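Local coordinates for alpha-catenin-like protein hmp-1 (Caenorhabditis elegans, PDB 5H5M) that serves in the core cadherin-catenin complex of adherens junctions and is required for cell migration and cell shape changes as the embryo is enclosed and elongates, at residues D12-Q15 with N16-I20; E35-C38 with E39-S43; G44-S47 with I48-E52; Q60-V63 with A64-N68; A163-S166 with C167-S170. All blocks are in the same frame, centred on the assembly; numbering follows the deposited sequence.

Contact 1. Residues D12-Q15 with N16-I20; sequences DTFQ and NRIEI
The phenyl ring of Phe14 carries Ile18 CG2 over one face. The methyl sits 3.5 Å above the ring plane, displaced toward the rim, and Ile18 CG2 is 3.8 Å from the ring centroid. This is a CH-pi contact, with the methyl 21° off the ring normal. Its nearest ring atoms are at the far end of the ring, with Phe14 CZ to Ile18 CG2 at 3.6 Å. Phe14 CG stands anti to the backbone N (chi1 -179°), which carries the ring along the helix to the residue four places on. The Phe14 and Ile18 side chains cross at about a right angle. His37 meets the same ring edge-to-face. Replacing Ile18 with alanine would probably leave that ring face without its methyl and open a gap beside Phe14.

The backbone bonds are those near the end of helix 6-17. Thr13 O accepts two bonds, from Asn16 N and from Arg17 N, both at 2.8 Å. The Arg17 donor comes nearly along the C=O axis, whereas the Asn16 donor stands well above the carbonyl plane. Ile18 N then bonds to Phe14 O at 3.2 Å.

Arg17 pairs with Asp33 and Asp12 with Arg108. This end of helix 6-17 is packed against three other helices of the M domain: Phe14 lies on Leu69 and Leu73 of helix 56-80 and on Ile41 of helix 27-49, while Ile18 reaches Leu76 of helix 56-80 and Val100 of helix 92-122.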
# COMPACT_ATOMS: atom_id res chain seq x y z
N ASP A 12 3.02 -10.78 18.26
CA ASP A 12 3.35 -9.99 19.43
C ASP A 12 3.47 -10.84 20.70
O ASP A 12 4.43 -10.69 21.46
CB ASP A 12 2.31 -8.89 19.64
CG ASP A 12 2.39 -7.80 18.59
OD1 ASP A 12 3.45 -7.67 17.94
OD2 ASP A 12 1.38 -7.07 18.41
N THR A 13 2.51 -11.73 20.92
CA THR A 13 2.52 -12.59 22.09
C THR A 13 3.67 -13.61 22.01
O THR A 13 4.30 -13.91 23.03
CB THR A 13 1.19 -13.35 22.25
OG1 THR A 13 0.90 -14.10 21.07
CG2 THR A 13 0.05 -12.37 22.51
N PHE A 14 3.93 -14.11 20.81
CA PHE A 14 4.99 -15.10 20.60
C PHE A 14 6.35 -14.58 21.07
O PHE A 14 7.16 -15.34 21.61
CB PHE A 14 5.07 -15.48 19.12
CG PHE A 14 6.12 -16.51 18.81
CD1 PHE A 14 5.97 -17.82 19.24
CD2 PHE A 14 7.24 -16.18 18.08
CE1 PHE A 14 6.92 -18.78 18.95
CE2 PHE A 14 8.21 -17.13 17.78
CZ PHE A 14 8.05 -18.43 18.22
N GLN A 15 6.58 -13.29 20.89
CA GLN A 15 7.83 -12.67 21.30
C GLN A 15 7.98 -12.65 22.82
O GLN A 15 9.07 -12.41 23.33
CB GLN A 15 7.93 -11.25 20.75
CG GLN A 15 8.28 -11.19 19.28
CD GLN A 15 8.46 -9.77 18.78
OE1 GLN A 15 7.76 -8.85 19.21
NE2 GLN A 15 9.41 -9.57 17.88
N ASN A 16 6.89 -12.90 23.53
CA ASN A 16 6.93 -12.98 24.99
C ASN A 16 6.85 -14.42 25.47
O ASN A 16 7.44 -14.78 26.49
CB ASN A 16 5.80 -12.16 25.61
CG ASN A 16 5.99 -10.67 25.41
OD1 ASN A 16 7.09 -10.14 25.56
ND2 ASN A 16 4.91 -9.97 25.08
N ARG A 17 6.11 -15.25 24.74
CA ARG A 17 5.93 -16.65 25.09
C ARG A 17 7.25 -17.41 25.08
O ARG A 17 7.45 -18.34 25.88
CB ARG A 17 4.94 -17.33 24.14
CG ARG A 17 3.51 -16.81 24.23
CD ARG A 17 2.96 -16.91 25.65
NE ARG A 17 2.87 -18.29 26.13
CZ ARG A 17 1.79 -19.05 26.05
NH1 ARG A 17 0.68 -18.57 25.51
NH2 ARG A 17 1.80 -20.29 26.52
N ILE A 18 8.15 -17.02 24.19
CA ILE A 18 9.43 -17.71 24.05
C ILE A 18 10.40 -17.35 25.17
O ILE A 18 11.46 -17.96 25.30
CB ILE A 18 10.10 -17.40 22.70
CG1 ILE A 18 10.36 -15.90 22.58
CG2 ILE A 18 9.25 -17.91 21.55
CD1 ILE A 18 11.07 -15.50 21.32
N GLU A 19 10.04 -16.35 25.96
CA GLU A 19 10.84 -15.96 27.11
C GLU A 19 10.29 -16.59 28.38
O GLU A 19 9.47 -16.00 29.08
CB GLU A 19 10.90 -14.44 27.24
CG GLU A 19 11.71 -13.77 26.15
CD GLU A 19 11.69 -12.25 26.24
OE1 GLU A 19 10.68 -11.70 26.73
OE2 GLU A 19 12.67 -11.62 25.82
N ILE A 20 10.75 -17.80 28.66
CA ILE A 20 10.33 -18.54 29.84
C ILE A 20 11.50 -18.69 30.80
O ILE A 20 12.65 -18.75 30.37
CB ILE A 20 9.80 -19.95 29.47
CG1 ILE A 20 8.94 -19.88 28.20
CG2 ILE A 20 9.02 -20.56 30.62
CD1 ILE A 20 8.59 -21.24 27.63

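Contact 2. Residues E35-C38 with E39-S43; sequences EGHC and ERIVS
Gly36 O and His37 CA lie over one face of the Arg40 guanidinium, each 3.5 Å above its plane and toward its rim. The Arg40 chain is bent at chi3 (-70°), which folds the group back over the preceding turn. Arg40 NH2 is 3.5 Å from His37 CA. The imidazole and guanidinium planes are 28° apart.

The hydrogen bonds are mainly those of a regular alpha helix, here the middle of helix 27-49. Glu39 N bonds to Glu35 O, Arg40 N to Gly36 O, and Ile41 N to His37 O. Val42 N bonds to Cys38 O at 3.0 Å. The next carbonyl, Glu39 O, takes two bonds, from Ser43 N at 2.8 Å and Ser43 OG at 3.1 Å, from opposite faces of its plane.

The apolar contact is looser. Cys38 SG is 4.2 Å from Val42 CG2, on the side that meets helix 56-80.

Glu35 pairs with Arg31 of the same helix, and His37 NE2 bonds to Glu10 O of helix 6-17. The chemistry is divided round the helix. Cys38 and Val42 give an apolar side, the Glu39-Arg70 salt bridge joins it to helix 56-80, and a long, weak ion pair links Arg40 to Glu10.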
# COMPACT_ATOMS: atom_id res chain seq x y z
N GLU A 35 5.55 -24.50 19.37
CA GLU A 35 5.60 -24.95 17.98
C GLU A 35 4.28 -24.69 17.27
O GLU A 35 4.26 -24.33 16.10
CB GLU A 35 5.96 -26.44 17.91
CG GLU A 35 7.44 -26.74 18.12
CD GLU A 35 7.74 -28.22 18.12
OE1 GLU A 35 6.79 -29.03 18.23
OE2 GLU A 35 8.93 -28.59 18.01
N GLY A 36 3.17 -24.86 17.99
CA GLY A 36 1.86 -24.57 17.45
C GLY A 36 1.68 -23.08 17.24
O GLY A 36 1.10 -22.64 16.24
N HIS A 37 2.20 -22.30 18.18
CA HIS A 37 2.17 -20.84 18.10
C HIS A 37 2.93 -20.36 16.86
O HIS A 37 2.44 -19.51 16.11
CB HIS A 37 2.77 -20.24 19.37
CG HIS A 37 2.36 -18.82 19.63
ND1 HIS A 37 2.38 -18.26 20.89
CD2 HIS A 37 1.93 -17.85 18.80
CE1 HIS A 37 1.97 -17.01 20.82
NE2 HIS A 37 1.69 -16.73 19.56
N CYS A 38 4.12 -20.91 16.65
CA CYS A 38 4.94 -20.57 15.50
C CYS A 38 4.27 -20.91 14.17
O CYS A 38 4.34 -20.14 13.21
CB CYS A 38 6.29 -21.28 15.58
SG CYS A 38 7.36 -21.01 14.15
N GLU A 39 3.62 -22.07 14.12
CA GLU A 39 2.98 -22.53 12.89
C GLU A 39 1.77 -21.67 12.53
O GLU A 39 1.43 -21.54 11.35
CB GLU A 39 2.57 -24.00 13.01
CG GLU A 39 3.74 -24.96 13.11
CD GLU A 39 4.71 -24.84 11.95
OE1 GLU A 39 4.24 -24.69 10.80
OE2 GLU A 39 5.93 -24.89 12.18
N ARG A 40 1.11 -21.09 13.53
CA ARG A 40 -0.01 -20.19 13.28
C ARG A 40 0.47 -18.89 12.67
O ARG A 40 -0.21 -18.29 11.82
CB ARG A 40 -0.80 -19.92 14.56
CG ARG A 40 -1.63 -21.10 15.03
CD ARG A 40 -2.65 -20.70 16.09
NE ARG A 40 -2.02 -20.35 17.36
CZ ARG A 40 -1.67 -21.23 18.30
NH1 ARG A 40 -1.88 -22.52 18.10
NH2 ARG A 40 -1.10 -20.82 19.42
N ILE A 41 1.65 -18.45 13.10
CA ILE A 41 2.30 -17.28 12.51
C ILE A 41 2.67 -17.57 11.05
O ILE A 41 2.40 -16.76 10.16
CB ILE A 41 3.57 -16.89 13.30
CG1 ILE A 41 3.20 -16.46 14.72
CG2 ILE A 41 4.33 -15.78 12.59
CD1 ILE A 41 4.39 -16.08 15.57
N VAL A 42 3.27 -18.73 10.82
CA VAL A 42 3.70 -19.11 9.48
C VAL A 42 2.51 -19.28 8.54
O VAL A 42 2.56 -18.85 7.38
CB VAL A 42 4.52 -20.41 9.51
CG1 VAL A 42 4.82 -20.91 8.10
CG2 VAL A 42 5.81 -20.20 10.29
N SER A 43 1.43 -19.88 9.04
CA SER A 43 0.23 -20.08 8.23
C SER A 43 -0.39 -18.75 7.80
O SER A 43 -0.73 -18.55 6.64
CB SER A 43 -0.81 -20.91 8.98
OG SER A 43 -0.43 -22.28 9.00

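Contact 3. Residues G44-S47 with I48-E52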
# COMPACT_ATOMS: atom_id res chain seq x y z
N GLY A 44 -0.53 -17.83 8.76
CA GLY A 44 -1.08 -16.52 8.48
C GLY A 44 -0.19 -15.73 7.54
O GLY A 44 -0.68 -15.01 6.66
N SER A 45 1.12 -15.87 7.71
CA SER A 45 2.08 -15.20 6.85
C SER A 45 2.00 -15.72 5.42
O SER A 45 2.20 -14.98 4.47
CB SER A 45 3.50 -15.37 7.39
OG SER A 45 3.66 -14.72 8.64
N ALA A 46 1.69 -17.01 5.28
CA ALA A 46 1.60 -17.63 3.97
C ALA A 46 0.40 -17.10 3.18
O ALA A 46 0.49 -16.92 1.97
CB ALA A 46 1.50 -19.15 4.12
N SER A 47 -0.71 -16.86 3.87
CA SER A 47 -1.91 -16.35 3.22
C SER A 47 -1.64 -14.98 2.60
O SER A 47 -2.12 -14.66 1.52
CB SER A 47 -3.07 -16.25 4.22
OG SER A 47 -3.49 -17.53 4.65
N ILE A 48 -0.85 -14.18 3.31
CA ILE A 48 -0.44 -12.88 2.83
C ILE A 48 0.56 -13.03 1.69
O ILE A 48 0.42 -12.39 0.64
CB ILE A 48 0.17 -12.05 3.98
CG1 ILE A 48 -0.95 -11.61 4.94
CG2 ILE A 48 0.92 -10.85 3.44
CD1 ILE A 48 -0.46 -10.86 6.16
N ALA A 49 1.55 -13.90 1.88
CA ALA A 49 2.55 -14.16 0.85
C ALA A 49 1.93 -14.71 -0.43
O ALA A 49 2.29 -14.28 -1.53
CB ALA A 49 3.61 -15.13 1.38
N ASP A 50 1.00 -15.65 -0.29
CA ASP A 50 0.42 -16.34 -1.44
C ASP A 50 -0.88 -15.71 -1.93
O ASP A 50 -1.74 -16.41 -2.46
CB ASP A 50 0.18 -17.81 -1.11
CG ASP A 50 1.46 -18.57 -0.88
OD1 ASP A 50 2.48 -18.21 -1.50
OD2 ASP A 50 1.45 -19.53 -0.09
N ALA A 51 -1.03 -14.41 -1.74
CA ALA A 51 -2.07 -13.67 -2.43
C ALA A 51 -1.54 -13.35 -3.82
O ALA A 51 -0.38 -12.99 -3.97
CB ALA A 51 -2.44 -12.41 -1.68
N GLU A 52 -2.38 -13.50 -4.85
CA GLU A 52 -1.92 -13.25 -6.21
C GLU A 52 -1.92 -11.76 -6.54
O GLU A 52 -1.71 -11.37 -7.69
CB GLU A 52 -2.75 -14.02 -7.23
CG GLU A 52 -1.96 -15.09 -7.97
CD GLU A 52 -0.68 -14.56 -8.59
OE1 GLU A 52 -0.74 -14.04 -9.72
OE2 GLU A 52 0.39 -14.65 -7.94
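Asp50 N bonds to Ala46 O at 2.6 Å, with an N-H...O angle of 155°. The donor is tilted 22° from the carbonyl plane. Asp50 is the first residue to leave helical backbone angles after helix 27-49, so this bond closes its last turn. Before it, Ala49 N bonds to Ser45 O at 2.9 Å. Ile48 N to Gly44 O is long and weak at 3.5 Å.

The side chains mostly touch backbone carbonyls of the preceding turn. Asp50 CB lies 3.2 Å from Ala46 O. The carboxylate stays beside the same carbonyl, with Asp50 OD2 3.5 Å from Ala46 O. These are two acceptors, and OD1 finds its partner in a salt bridge to Lys59. Ala49 CB rests 3.4 Å from Ser45 O. Ile48 CG1 is anti to its own carbonyl carbon (chi1 -72°), which runs the branch back along the helix to 3.8 Å from Gly44 O. Ser45 OG bonds to Ile41 O within the helix.

This is the C-terminal end of helix 27-49, where the chain turns toward helix 56-80. Ser45 and Ala49 pack on Ile62 of helix 56-80, Ser45 also on Cys66, while Ser45 meets Leu107 and Leu111, and Ile48 Ala114 and Ile115, of helix 92-122.

Contact 4. Residues Q60-V63 with A64-N68; sequences QKIV and AECNN
Ile62 and Cys66 touch on the buried side of helix 56-80, one turn apart. Ile62 CG2 is 4.3 Å from Cys66 SG. Cys66 SG lies beside the backbone N (chi1 -75°), which brings the sulfur back to 3.2 Å from Ile62 O. Both side chains pack against helix 27-49: Ile62 on Ser45 and Ala49, Cys66 on Val42 and Ser45.

The other side is more open. Ala64 and Asn67 are exposed, and Val63 is partly so. Ala64 CB lies 3.4 Å from Gln60 O, and the amide of Asn67 lies near Val63 O, with Asn67 CG at 3.5 Å. Gln60 sends its amide to Glu56.

Regular backbone bonds run under both sides. Ala64 N to Gln60 O is 2.9 Å, and Glu65 N to Lys61 O and Cys66 N to Ile62 O are both 3.0 Å. Asn67 N to Val63 O is longer, at 3.3 Å.

Glu65 is buried, touches Arg103 and His110 of helix 92-122, and receives a weak bond from Asn68 ND2. The helix is thus amphipathic. Ile62 and the sulfur of Cys66 face helix 27-49, its acidic group lies beside basic side chains of helix 92-122, and Gln60, Ala64 and Asn67 make up the exposed side, consistent with the coiled coil predicted here.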
# COMPACT_ATOMS: atom_id res chain seq x y z
N GLN A 60 8.75 -13.83 -1.49
CA GLN A 60 9.85 -14.74 -1.20
C GLN A 60 10.55 -14.38 0.11
O GLN A 60 11.07 -15.27 0.80
CB GLN A 60 10.86 -14.76 -2.35
CG GLN A 60 10.35 -15.42 -3.64
CD GLN A 60 9.71 -16.80 -3.44
OE1 GLN A 60 9.96 -17.49 -2.44
NE2 GLN A 60 8.88 -17.20 -4.39
N LYS A 61 10.57 -13.10 0.47
CA LYS A 61 11.17 -12.69 1.73
C LYS A 61 10.37 -13.23 2.90
O LYS A 61 10.93 -13.69 3.90
CB LYS A 61 11.28 -11.17 1.82
CG LYS A 61 12.36 -10.58 0.94
CD LYS A 61 12.48 -9.07 1.13
CE LYS A 61 11.55 -8.34 0.17
NZ LYS A 61 11.96 -6.92 -0.06
N ILE A 62 9.05 -13.18 2.77
CA ILE A 62 8.14 -13.70 3.78
C ILE A 62 8.32 -15.20 3.95
O ILE A 62 8.40 -15.71 5.08
CB ILE A 62 6.67 -13.38 3.43
CG1 ILE A 62 6.44 -11.87 3.46
CG2 ILE A 62 5.72 -14.09 4.39
CD1 ILE A 62 5.05 -11.45 3.08
N VAL A 63 8.39 -15.91 2.83
CA VAL A 63 8.61 -17.36 2.83
C VAL A 63 9.94 -17.73 3.51
O VAL A 63 9.98 -18.61 4.36
CB VAL A 63 8.59 -17.92 1.39
CG1 VAL A 63 9.06 -19.37 1.37
CG2 VAL A 63 7.20 -17.80 0.80
N ALA A 64 11.00 -17.03 3.13
CA ALA A 64 12.33 -17.29 3.68
C ALA A 64 12.39 -17.04 5.19
O ALA A 64 12.96 -17.84 5.93
CB ALA A 64 13.37 -16.44 2.97
N GLU A 65 11.80 -15.94 5.64
CA GLU A 65 11.83 -15.58 7.05
C GLU A 65 10.97 -16.52 7.90
O GLU A 65 11.22 -16.68 9.09
CB GLU A 65 11.38 -14.14 7.26
CG GLU A 65 12.47 -13.11 6.98
CD GLU A 65 13.70 -13.32 7.85
OE1 GLU A 65 13.55 -13.72 9.02
OE2 GLU A 65 14.82 -13.07 7.36
N CYS A 66 9.95 -17.12 7.29
CA CYS A 66 9.15 -18.12 7.99
C CYS A 66 9.99 -19.35 8.29
O CYS A 66 9.92 -19.92 9.38
CB CYS A 66 7.91 -18.50 7.18
SG CYS A 66 6.62 -17.26 7.21
N ASN A 67 10.80 -19.76 7.31
CA ASN A 67 11.68 -20.90 7.48
C ASN A 67 12.77 -20.61 8.50
O ASN A 67 13.16 -21.48 9.27
CB ASN A 67 12.30 -21.31 6.14
CG ASN A 67 11.27 -21.81 5.15
OD1 ASN A 67 10.22 -22.31 5.54
ND2 ASN A 67 11.57 -21.68 3.86
N ASN A 68 13.26 -19.37 8.50
CA ASN A 68 14.27 -18.95 9.46
C ASN A 68 13.70 -18.92 10.88
O ASN A 68 14.37 -19.30 11.84
CB ASN A 68 14.83 -17.57 9.10
CG ASN A 68 15.55 -17.57 7.75
OD1 ASN A 68 16.00 -18.61 7.27
ND2 ASN A 68 15.67 -16.39 7.15

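Contact 5. Residues A163-S166 with C167-S170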
# COMPACT_ATOMS: atom_id res chain seq x y z
N ALA A 163 -8.51 -3.05 2.45
CA ALA A 163 -8.87 -2.57 3.78
C ALA A 163 -8.98 -3.72 4.78
O ALA A 163 -8.48 -3.63 5.90
CB ALA A 163 -10.19 -1.80 3.72
N ARG A 164 -9.64 -4.80 4.36
CA ARG A 164 -9.82 -5.96 5.23
C ARG A 164 -8.51 -6.70 5.46
O ARG A 164 -8.27 -7.24 6.54
CB ARG A 164 -10.88 -6.90 4.65
CG ARG A 164 -12.29 -6.34 4.75
CD ARG A 164 -13.29 -7.12 3.90
NE ARG A 164 -14.65 -6.66 4.14
CZ ARG A 164 -15.66 -6.84 3.29
NH1 ARG A 164 -15.46 -7.46 2.13
NH2 ARG A 164 -16.87 -6.39 3.59
N LEU A 165 -7.65 -6.72 4.44
CA LEU A 165 -6.35 -7.36 4.54
C LEU A 165 -5.47 -6.63 5.55
O LEU A 165 -4.69 -7.25 6.28
CB LEU A 165 -5.67 -7.42 3.17
CG LEU A 165 -4.28 -8.07 3.05
CD1 LEU A 165 -4.39 -9.58 3.07
CD2 LEU A 165 -3.56 -7.60 1.79
N SER A 166 -5.60 -5.31 5.59
CA SER A 166 -4.80 -4.47 6.48
C SER A 166 -5.07 -4.74 7.96
O SER A 166 -4.17 -4.65 8.80
CB SER A 166 -5.06 -2.99 6.18
OG SER A 166 -4.72 -2.67 4.85
N CYS A 167 -6.32 -5.09 8.28
CA CYS A 167 -6.75 -5.25 9.66
C CYS A 167 -6.00 -6.36 10.40
O CYS A 167 -5.87 -6.32 11.62
CB CYS A 167 -8.25 -5.50 9.71
SG CYS A 167 -9.24 -4.07 9.19
N GLN A 168 -5.51 -7.35 9.65
CA GLN A 168 -4.79 -8.48 10.24
C GLN A 168 -3.50 -8.05 10.95
O GLN A 168 -3.03 -8.74 11.84
CB GLN A 168 -4.44 -9.51 9.17
CG GLN A 168 -5.56 -9.84 8.20
CD GLN A 168 -5.15 -10.92 7.22
OE1 GLN A 168 -4.15 -11.61 7.41
NE2 GLN A 168 -5.93 -11.07 6.15
N LEU A 169 -2.94 -6.92 10.53
CA LEU A 169 -1.64 -6.51 11.04
C LEU A 169 -1.72 -5.33 12.00
O LEU A 169 -0.69 -4.76 12.37
CB LEU A 169 -0.70 -6.18 9.88
CG LEU A 169 -0.48 -7.31 8.88
CD1 LEU A 169 0.64 -6.94 7.94
CD2 LEU A 169 -0.15 -8.61 9.61
N SER A 170 -2.93 -4.96 12.39
CA SER A 170 -3.11 -3.88 13.35
C SER A 170 -3.68 -4.40 14.66
O SER A 170 -4.62 -5.19 14.67
CB SER A 170 -4.02 -2.80 12.77
OG SER A 170 -4.22 -1.77 13.72
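Gln168 CG stands anti to its carbonyl carbon (chi1 -44°), and the chain beyond is extended. Leu165 CG is anti to its own backbone N (chi1 -180°). These torsions bring Gln168 NE2 to 3.8 Å from Leu165 CD1. The two side chains cross obliquely near the C-terminal end of helix 142-166, where the chain leads toward helix 173-202, in the alpha-helical M domain of a vinculin/alpha-catenin family protein.

Bonds to the residue three places back are found here. Leu169 N bonds to Ser166 O at 3.1 Å, and the donor stands 46° out of the carbonyl plane. Cys167 N to Arg164 O and Gln168 N to Leu165 O are both weak.

Gln168 CG also lies 3.3 Å from Leu165 O. An alanine here removes CG and the amide, and would probably open a gap beside Leu165 CD1 and leave Leu165 O less covered.

Most of the turn is buried. Ser166 packs on Ile115 and Ile119 of helix 92-122, where Leu169 also reaches Ile115, and Ser166 OG bonds to Val162 O. The Gln168 backbone bonds to that of Ile8. Cys167 packs on Ile179 and Gln180 of helix 173-202, and its SG lies 3.4 Å from Ala163 O.

All five contacts are local turns of helices or helix ends in the M domain, and contacts 1 to 4 come from three successive helices. Contacts 1 and 2 touch, with Phe14 CB 3.7 Å from Ile41 CD1. Contacts 2 and 3 continue one another along helix 27-49. Contact 4 lies against both: Val42 CG1 is 4.0 Å from Cys66 CB, and Ser45 CB is 3.6 Å from Cys66 SG. Contact 5 joins through contact 3, where Ile48 CD1 is 4.1 Å from Leu169 CD2. Contacts 1 and 3 do not touch, their centres about 23 Å apart. Together they trace packing between neighbouring helices.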